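Local coordinates for uncharacterized protein (Bacillus cereus, PDB 5F2H) that is of unknown function but probably acts as a hydrolase, having an alpha/beta-hydrolase domain of the phospholipase/carboxylesterase family joined to an N-terminal helical domain, at residues I223-M231 with L304-E312; F50-A58 with D87-K95. All coordinates share one frame; numbering follows the deposited sequence.

Interaction 1: residues I223-M231 with L304-E312; sequences IDVDGFIFM and LKEAIKYIE
Ile229 and Ile311 form the middle of an apolar seam between the strand 227-231 and the helix segment 304-312. Ile229 points at the helix, and its CD1 methyl settles against Ala307 CB at 3.6 Å, with CD2 of Leu304 and CG1 of Ile308 farther off around the same methyl. From the helix side, Ile311 reaches Ile229 CG1 with its CD1, also 3.6 Å away, and the two branched chains pass each other at a slant. Ile311 CG1 lies anti to its carbonyl carbon (chi1 -69°), which puts CG2 beside that carbon and gives the two branches separate targets: CD1 goes to Ile229 and to the backbone N of Phe228, while CG2 rests 3.7 Å from Gly227 CA. Alanine and glycine suit this seam because they take up little room: Ala307 lets Ile229 lie close to the helix, and at Gly227 the strand comes within 5.7 Å of Ile311, CA to CA, the glycine having no side chain and leaving its backbone for the CG2 methyl to rest on.

The layout is that of an alpha/beta-hydrolase core, a parallel sheet covered by helices. Strand 227-231 lies between strands 202-207 and 254-260, and segment 304-312 of helix 300-313 runs nearly antiparallel to it, with 158° between their directions. Ile203 of the neighbouring strand touches both Ile229 and Ile311.

Acidic side chains meet at the more open end, just before the strand. Asp226 CB makes a van der Waals contact with Glu312 OE1 at 3.7 Å, and the carboxylate planes are turned 50° apart. Asp226 OD2 lies 3.8 Å from Glu312 OE1, a proximity of like charges that probably costs some energy, softened perhaps by solvent because both residues are partly exposed.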
loop_
_atom_site.group_PDB
_atom_site.type_symbol
_atom_site.label_atom_id
_atom_site.label_comp_id
_atom_site.label_asym_id
_atom_site.label_seq_id
_atom_site.Cartn_x
_atom_site.Cartn_y
_atom_site.Cartn_z
ATOM N N ILE B 223 -23.152 2.283 0.894
ATOM C CA ILE B 223 -21.733 2.245 0.644
ATOM C C ILE B 223 -20.950 2.771 1.828
ATOM O O ILE B 223 -21.242 3.843 2.319
ATOM C CB ILE B 223 -21.386 3.113 -0.568
ATOM C CG1 ILE B 223 -21.863 2.425 -1.828
ATOM C CG2 ILE B 223 -19.882 3.297 -0.689
ATOM C CD1 ILE B 223 -21.438 3.148 -3.078
ATOM N N ASP B 224 -19.946 2.022 2.260
ATOM C CA ASP B 224 -19.121 2.422 3.378
ATOM C C ASP B 224 -17.940 3.226 2.832
ATOM O O ASP B 224 -17.143 2.716 2.038
ATOM C CB ASP B 224 -18.661 1.162 4.109
ATOM C CG ASP B 224 -18.073 1.453 5.479
ATOM O OD1 ASP B 224 -18.171 2.608 5.948
ATOM O OD2 ASP B 224 -17.557 0.506 6.112
ATOM N N VAL B 225 -17.830 4.476 3.276
ATOM C CA VAL B 225 -16.789 5.394 2.841
ATOM C C VAL B 225 -16.074 6.077 3.989
ATOM O O VAL B 225 -16.672 6.412 4.988
ATOM C CB VAL B 225 -17.438 6.472 1.959
ATOM C CG1 VAL B 225 -16.589 7.699 1.808
ATOM C CG2 VAL B 225 -17.802 5.903 0.605
ATOM N N ASP B 226 -14.777 6.290 3.828
ATOM C CA ASP B 226 -13.962 6.955 4.842
ATOM C C ASP B 226 -13.992 8.474 4.694
ATOM O O ASP B 226 -13.708 9.187 5.639
ATOM C CB ASP B 226 -12.514 6.454 4.795
ATOM C CG ASP B 226 -12.399 4.971 5.125
ATOM O OD1 ASP B 226 -13.435 4.262 5.115
ATOM O OD2 ASP B 226 -11.264 4.510 5.381
ATOM N N GLY B 227 -14.248 8.964 3.486
ATOM C CA GLY B 227 -14.317 10.403 3.236
ATOM C C GLY B 227 -14.957 10.695 1.897
ATOM O O GLY B 227 -15.206 9.791 1.126
ATOM N N PHE B 228 -15.234 11.956 1.600
ATOM C CA PHE B 228 -15.851 12.279 0.316
ATOM C C PHE B 228 -15.305 13.603 -0.173
ATOM O O PHE B 228 -15.116 14.537 0.614
ATOM C CB PHE B 228 -17.373 12.332 0.441
ATOM C CG PHE B 228 -17.865 13.437 1.324
ATOM C CD1 PHE B 228 -17.908 13.284 2.692
ATOM C CD2 PHE B 228 -18.279 14.623 0.784
ATOM C CE1 PHE B 228 -18.384 14.300 3.516
ATOM C CE2 PHE B 228 -18.757 15.650 1.595
ATOM C CZ PHE B 228 -18.812 15.489 2.966
ATOM N N ILE B 229 -15.120 13.706 -1.479
ATOM C CA ILE B 229 -14.555 14.926 -2.068
ATOM C C ILE B 229 -15.447 15.499 -3.162
ATOM O O ILE B 229 -15.358 15.067 -4.309
ATOM C CB ILE B 229 -13.162 14.624 -2.670
ATOM C CG1 ILE B 229 -12.264 13.922 -1.643
ATOM C CG2 ILE B 229 -12.499 15.903 -3.164
ATOM C CD1 ILE B 229 -10.934 13.494 -2.203
ATOM N N PHE B 230 -16.266 16.497 -2.830
ATOM C CA PHE B 230 -17.159 17.064 -3.826
ATOM C C PHE B 230 -16.677 18.341 -4.470
ATOM O O PHE B 230 -16.064 19.188 -3.825
ATOM C CB PHE B 230 -18.547 17.296 -3.268
ATOM C CG PHE B 230 -19.164 16.080 -2.649
ATOM C CD1 PHE B 230 -19.065 14.836 -3.263
ATOM C CD2 PHE B 230 -20.064 16.227 -1.599
ATOM C CE1 PHE B 230 -19.716 13.731 -2.727
ATOM C CE2 PHE B 230 -20.723 15.136 -1.073
ATOM C CZ PHE B 230 -20.542 13.885 -1.629
HETATM N N MSE B 231 -16.973 18.463 -5.760
HETATM C CA MSE B 231 -16.585 19.622 -6.560
HETATM C C MSE B 231 -17.866 20.181 -7.089
HETATM O O MSE B 231 -18.622 19.489 -7.793
HETATM C CB MSE B 231 -15.668 19.150 -7.692
HETATM C CG MSE B 231 -15.278 20.248 -8.683
HETATM SE SE MSE B 231 -14.048 21.570 -7.884
HETATM C CE MSE B 231 -15.267 23.118 -8.049
ATOM N N LEU B 304 -6.713 17.629 -4.600
ATOM C CA LEU B 304 -6.919 16.192 -4.348
ATOM C C LEU B 304 -5.844 15.620 -3.439
ATOM O O LEU B 304 -6.117 14.697 -2.668
ATOM C CB LEU B 304 -6.955 15.363 -5.625
ATOM C CG LEU B 304 -8.183 15.363 -6.519
ATOM C CD1 LEU B 304 -7.925 14.547 -7.778
ATOM C CD2 LEU B 304 -9.343 14.764 -5.745
ATOM N N LYS B 305 -4.621 16.132 -3.557
ATOM C CA LYS B 305 -3.532 15.665 -2.712
ATOM C C LYS B 305 -3.892 16.008 -1.259
ATOM O O LYS B 305 -3.928 15.115 -0.407
ATOM C CB LYS B 305 -2.203 16.284 -3.138
ATOM C CG LYS B 305 -1.008 15.747 -2.373
ATOM C CD LYS B 305 0.326 16.220 -2.924
ATOM C CE LYS B 305 0.564 15.678 -4.328
ATOM N NZ LYS B 305 1.907 16.052 -4.847
ATOM N N GLU B 306 -4.182 17.285 -0.987
ATOM C CA GLU B 306 -4.581 17.719 0.366
ATOM C C GLU B 306 -5.767 16.924 0.888
ATOM O O GLU B 306 -5.756 16.431 1.999
ATOM C CB GLU B 306 -5.052 19.175 0.420
ATOM C CG GLU B 306 -4.030 20.288 0.378
ATOM C CD GLU B 306 -4.695 21.641 0.651
ATOM O OE1 GLU B 306 -3.984 22.657 0.836
ATOM O OE2 GLU B 306 -5.947 21.683 0.745
ATOM N N ALA B 307 -6.817 16.879 0.082
ATOM C CA ALA B 307 -8.041 16.176 0.434
ATOM C C ALA B 307 -7.756 14.778 0.944
ATOM O O ALA B 307 -8.187 14.398 2.019
ATOM C CB ALA B 307 -8.966 16.127 -0.764
ATOM N N ILE B 308 -7.006 14.012 0.173
ATOM C CA ILE B 308 -6.682 12.661 0.576
ATOM C C ILE B 308 -5.835 12.659 1.845
ATOM O O ILE B 308 -6.063 11.840 2.741
ATOM C CB ILE B 308 -6.027 11.887 -0.575
ATOM C CG1 ILE B 308 -7.052 11.728 -1.703
ATOM C CG2 ILE B 308 -5.555 10.515 -0.105
ATOM C CD1 ILE B 308 -6.565 10.921 -2.884
ATOM N N LYS B 309 -4.860 13.564 1.924
ATOM C CA LYS B 309 -4.009 13.661 3.117
ATOM C C LYS B 309 -4.920 13.836 4.295
ATOM O O LYS B 309 -4.905 13.048 5.227
ATOM C CB LYS B 309 -3.027 14.836 3.045
ATOM C CG LYS B 309 -1.838 14.641 2.112
ATOM C CD LYS B 309 -1.069 15.938 1.901
ATOM C CE LYS B 309 -0.586 16.595 3.188
ATOM N NZ LYS B 309 0.082 17.890 2.884
ATOM N N TYR B 310 -5.758 14.853 4.198
ATOM C CA TYR B 310 -6.735 15.177 5.221
ATOM C C TYR B 310 -7.607 13.991 5.592
ATOM O O TYR B 310 -7.600 13.558 6.739
ATOM C CB TYR B 310 -7.612 16.325 4.721
ATOM C CG TYR B 310 -8.772 16.685 5.610
ATOM C CD1 TYR B 310 -8.597 17.485 6.735
ATOM C CD2 TYR B 310 -10.063 16.291 5.278
ATOM C CE1 TYR B 310 -9.671 17.840 7.533
ATOM C CE2 TYR B 310 -11.145 16.641 6.067
ATOM C CZ TYR B 310 -10.948 17.412 7.193
ATOM O OH TYR B 310 -12.034 17.754 7.974
ATOM N N ILE B 311 -8.307 13.443 4.599
ATOM C CA ILE B 311 -9.228 12.316 4.797
ATOM C C ILE B 311 -8.683 11.115 5.528
ATOM O O ILE B 311 -9.204 10.728 6.569
ATOM C CB ILE B 311 -9.881 11.848 3.470
ATOM C CG1 ILE B 311 -10.844 12.929 2.981
ATOM C CG2 ILE B 311 -10.660 10.544 3.662
ATOM C CD1 ILE B 311 -11.530 12.606 1.679
ATOM N N GLU B 312 -7.638 10.495 5.027
ATOM C CA GLU B 312 -7.218 9.348 5.778
ATOM C C GLU B 312 -5.774 9.188 6.184
ATOM O O GLU B 312 -5.481 8.566 7.204
ATOM C CB GLU B 312 -7.335 8.057 4.966
ATOM C CG GLU B 312 -7.360 6.828 5.868
ATOM C CD GLU B 312 -8.559 6.833 6.822
ATOM O OE1 GLU B 312 -9.494 7.647 6.638
ATOM O OE2 GLU B 312 -8.582 6.010 7.758
#

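Interaction 2: residues F50-A58 with D87-K95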
loop_
_atom_site.group_PDB
_atom_site.type_symbol
_atom_site.label_atom_id
_atom_site.label_comp_id
_atom_site.label_asym_id
_atom_site.label_seq_id
_atom_site.Cartn_x
_atom_site.Cartn_y
_atom_site.Cartn_z
ATOM N N PHE B 50 21.840 -26.407 27.283
ATOM C CA PHE B 50 22.081 -25.545 28.452
ATOM C C PHE B 50 21.837 -26.265 29.773
ATOM O O PHE B 50 22.681 -26.213 30.678
ATOM C CB PHE B 50 21.278 -24.255 28.388
ATOM C CG PHE B 50 21.924 -23.167 27.564
ATOM C CD1 PHE B 50 21.993 -23.243 26.180
ATOM C CD2 PHE B 50 22.377 -22.012 28.178
ATOM C CE1 PHE B 50 22.588 -22.230 25.436
ATOM C CE2 PHE B 50 22.950 -20.992 27.437
ATOM C CZ PHE B 50 23.065 -21.106 26.063
ATOM N N LYS B 51 20.732 -26.993 29.864
ATOM C CA LYS B 51 20.429 -27.702 31.106
ATOM C C LYS B 51 21.474 -28.723 31.545
ATOM O O LYS B 51 22.014 -28.614 32.646
ATOM C CB LYS B 51 19.037 -28.342 31.079
ATOM C CG LYS B 51 17.902 -27.340 31.073
ATOM C CD LYS B 51 16.546 -28.016 31.077
ATOM C CE LYS B 51 15.438 -26.966 31.093
ATOM N NZ LYS B 51 14.066 -27.534 31.219
ATOM N N TYR B 52 21.782 -29.698 30.701
ATOM C CA TYR B 52 22.749 -30.702 31.119
ATOM C C TYR B 52 24.181 -30.166 31.228
ATOM O O TYR B 52 24.964 -30.657 32.034
ATOM C CB TYR B 52 22.685 -31.975 30.269
ATOM C CG TYR B 52 23.134 -31.862 28.832
ATOM C CD1 TYR B 52 24.486 -31.854 28.509
ATOM C CD2 TYR B 52 22.215 -31.894 27.791
ATOM C CE1 TYR B 52 24.908 -31.794 27.186
ATOM C CE2 TYR B 52 22.628 -31.861 26.470
ATOM C CZ TYR B 52 23.974 -31.803 26.177
ATOM O OH TYR B 52 24.402 -31.730 24.876
ATOM N N ALA B 53 24.526 -29.173 30.426
ATOM C CA ALA B 53 25.867 -28.595 30.499
ATOM C C ALA B 53 26.022 -27.927 31.867
ATOM O O ALA B 53 27.028 -28.122 32.564
ATOM C CB ALA B 53 26.074 -27.593 29.384
ATOM N N LEU B 54 24.999 -27.180 32.287
ATOM C CA LEU B 54 25.061 -26.519 33.599
ATOM C C LEU B 54 25.055 -27.537 34.734
ATOM O O LEU B 54 25.801 -27.400 35.719
ATOM C CB LEU B 54 23.961 -25.494 33.737
ATOM C CG LEU B 54 24.096 -24.332 32.736
ATOM C CD1 LEU B 54 22.921 -23.366 32.807
ATOM C CD2 LEU B 54 25.404 -23.568 32.954
ATOM N N ALA B 55 24.293 -28.611 34.541
ATOM C CA ALA B 55 24.211 -29.663 35.539
ATOM C C ALA B 55 25.576 -30.261 35.737
ATOM O O ALA B 55 26.092 -30.297 36.857
ATOM C CB ALA B 55 23.232 -30.739 35.113
ATOM N N SER B 56 26.174 -30.707 34.627
ATOM C CA SER B 56 27.499 -31.332 34.663
ATOM C C SER B 56 28.543 -30.390 35.232
ATOM O O SER B 56 29.326 -30.774 36.089
ATOM C CB SER B 56 27.913 -31.811 33.285
ATOM O OG SER B 56 29.172 -32.463 33.352
ATOM N N ALA B 57 28.519 -29.141 34.802
ATOM C CA ALA B 57 29.476 -28.165 35.317
ATOM C C ALA B 57 29.318 -27.992 36.825
ATOM O O ALA B 57 30.292 -28.060 37.566
ATOM C CB ALA B 57 29.278 -26.842 34.626
ATOM N N ALA B 58 28.086 -27.794 37.279
ATOM C CA ALA B 58 27.820 -27.628 38.709
ATOM C C ALA B 58 28.234 -28.831 39.573
ATOM O O ALA B 58 28.452 -28.688 40.780
ATOM C CB ALA B 58 26.343 -27.319 38.935
ATOM N N ASP B 87 33.943 -30.191 25.216
ATOM C CA ASP B 87 33.453 -29.165 26.133
ATOM C C ASP B 87 33.938 -29.571 27.516
ATOM O O ASP B 87 33.772 -30.714 27.922
ATOM C CB ASP B 87 31.935 -29.024 26.099
ATOM C CG ASP B 87 31.427 -27.816 26.909
ATOM O OD1 ASP B 87 32.217 -26.867 27.125
ATOM O OD2 ASP B 87 30.224 -27.783 27.284
ATOM N N ASP B 88 34.596 -28.647 28.207
ATOM C CA ASP B 88 35.132 -28.904 29.551
ATOM C C ASP B 88 34.033 -29.203 30.574
ATOM O O ASP B 88 34.173 -30.108 31.400
ATOM C CB ASP B 88 35.969 -27.704 29.999
ATOM C CG ASP B 88 37.205 -27.484 29.116
ATOM O OD1 ASP B 88 38.077 -28.387 29.040
ATOM O OD2 ASP B 88 37.348 -26.366 28.577
ATOM N N ASP B 89 32.926 -28.477 30.479
ATOM C CA ASP B 89 31.816 -28.675 31.396
ATOM C C ASP B 89 31.255 -30.092 31.381
ATOM O O ASP B 89 30.594 -30.503 32.342
ATOM C CB ASP B 89 30.686 -27.667 31.122
ATOM C CG ASP B 89 31.072 -26.228 31.461
ATOM O OD1 ASP B 89 32.190 -25.999 31.997
ATOM O OD2 ASP B 89 30.233 -25.336 31.197
ATOM N N LEU B 90 31.519 -30.828 30.302
ATOM C CA LEU B 90 31.028 -32.193 30.156
ATOM C C LEU B 90 32.015 -33.289 30.543
ATOM O O LEU B 90 31.658 -34.469 30.555
ATOM C CB LEU B 90 30.642 -32.424 28.697
ATOM C CG LEU B 90 29.521 -31.593 28.090
ATOM C CD1 LEU B 90 29.456 -31.841 26.594
ATOM C CD2 LEU B 90 28.185 -31.908 28.741
ATOM N N LYS B 91 33.244 -32.925 30.881
ATOM C CA LYS B 91 34.238 -33.939 31.222
ATOM C C LYS B 91 33.777 -34.938 32.317
ATOM O O LYS B 91 33.990 -36.145 32.189
ATOM C CB LYS B 91 35.591 -33.296 31.566
ATOM C CG LYS B 91 36.722 -34.312 31.646
ATOM C CD LYS B 91 38.087 -33.711 31.938
ATOM C CE LYS B 91 39.146 -34.811 31.927
ATOM N NZ LYS B 91 40.522 -34.329 32.225
ATOM N N PRO B 92 33.102 -34.444 33.369
ATOM C CA PRO B 92 32.630 -35.320 34.457
ATOM C C PRO B 92 31.714 -36.460 34.030
ATOM O O PRO B 92 31.430 -37.356 34.831
ATOM C CB PRO B 92 31.835 -34.381 35.351
ATOM C CG PRO B 92 32.378 -33.046 35.066
ATOM C CD PRO B 92 32.794 -33.031 33.635
ATOM N N LEU B 93 31.261 -36.416 32.785
ATOM C CA LEU B 93 30.376 -37.428 32.246
ATOM C C LEU B 93 31.097 -38.573 31.512
ATOM O O LEU B 93 30.517 -39.649 31.350
ATOM C CB LEU B 93 29.379 -36.744 31.313
ATOM C CG LEU B 93 28.571 -35.622 31.993
ATOM C CD1 LEU B 93 27.705 -34.879 30.993
ATOM C CD2 LEU B 93 27.705 -36.161 33.117
ATOM N N HIS B 94 32.360 -38.372 31.110
ATOM C CA HIS B 94 33.113 -39.424 30.378
ATOM C C HIS B 94 33.220 -40.745 31.130
ATOM O O HIS B 94 33.435 -41.791 30.522
ATOM C CB HIS B 94 34.517 -38.970 29.956
ATOM C CG HIS B 94 34.518 -37.733 29.120
ATOM N ND1 HIS B 94 35.037 -36.538 29.560
ATOM C CD2 HIS B 94 34.011 -37.489 27.893
ATOM C CE1 HIS B 94 34.916 -35.628 28.607
ATOM N NE2 HIS B 94 34.282 -36.178 27.591
ATOM N N LYS B 95 33.078 -40.697 32.449
ATOM C CA LYS B 95 33.141 -41.908 33.247
ATOM C C LYS B 95 32.019 -42.838 32.820
ATOM O O LYS B 95 32.226 -44.033 32.663
ATOM C CB LYS B 95 32.909 -41.606 34.725
ATOM C CG LYS B 95 33.846 -40.612 35.367
ATOM C CD LYS B 95 33.357 -40.335 36.778
ATOM C CE LYS B 95 34.139 -39.228 37.458
ATOM N NZ LYS B 95 33.560 -38.882 38.786
#
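Ser56 faces the turns of 87-95 and makes the tightest part of the contact: its OG donates a hydrogen bond to Asp89 O at 2.6 Å, lying in the carbonyl plane with a C=O...OG angle of 147°. Chi1 of -178° sets OG opposite the backbone N, beside the carbonyl carbon, and within bonding distance of Asp89 O. Carbons of Leu93 and Pro92 lie against it, with Leu93 CG 3.5 Å and Pro92 CD 3.7 Å from OG. Nearby, Leu90 CD2 meets the edge of the Tyr52 ring, 3.6 Å from CE1 and close to the ring plane; Tyr83 of helix 81-86 also touches both residues.

The looser side is partly exposed. Here the Ala57 methyl lies 3.7 Å from Asp89 CG, and Ala53 O is 4.0 Å from Asp89 CB. Small alanines let the turns come close to the helix in this all-helical N-terminal domain.

A serine suits the buried centre because it is short enough to fit among leucine and proline carbons yet can satisfy a carbonyl in turns whose own backbone bonds span three residues; this one polar bond probably helps set the register of an otherwise largely apolar contact.

Overall arrangement
The two contacts belong to different domains on opposite sides of the chain's centre, their own centres about 67 Å apart and their nearest atoms about 45 Å apart, and they share no helix or strand. Interaction 1 is a buried contact in the alpha/beta-hydrolase fold, where helix packs on sheet through aliphatic branches and acidic groups sit at the partly exposed end. Interaction 2 is partly buried and joins a helix to the turns of 87-95 in the helical domain; there a side-chain-to-backbone hydrogen bond adds direction to the packing. The buried areas are similar, 315 and 335 Å², so the difference lies in chemistry rather than extent.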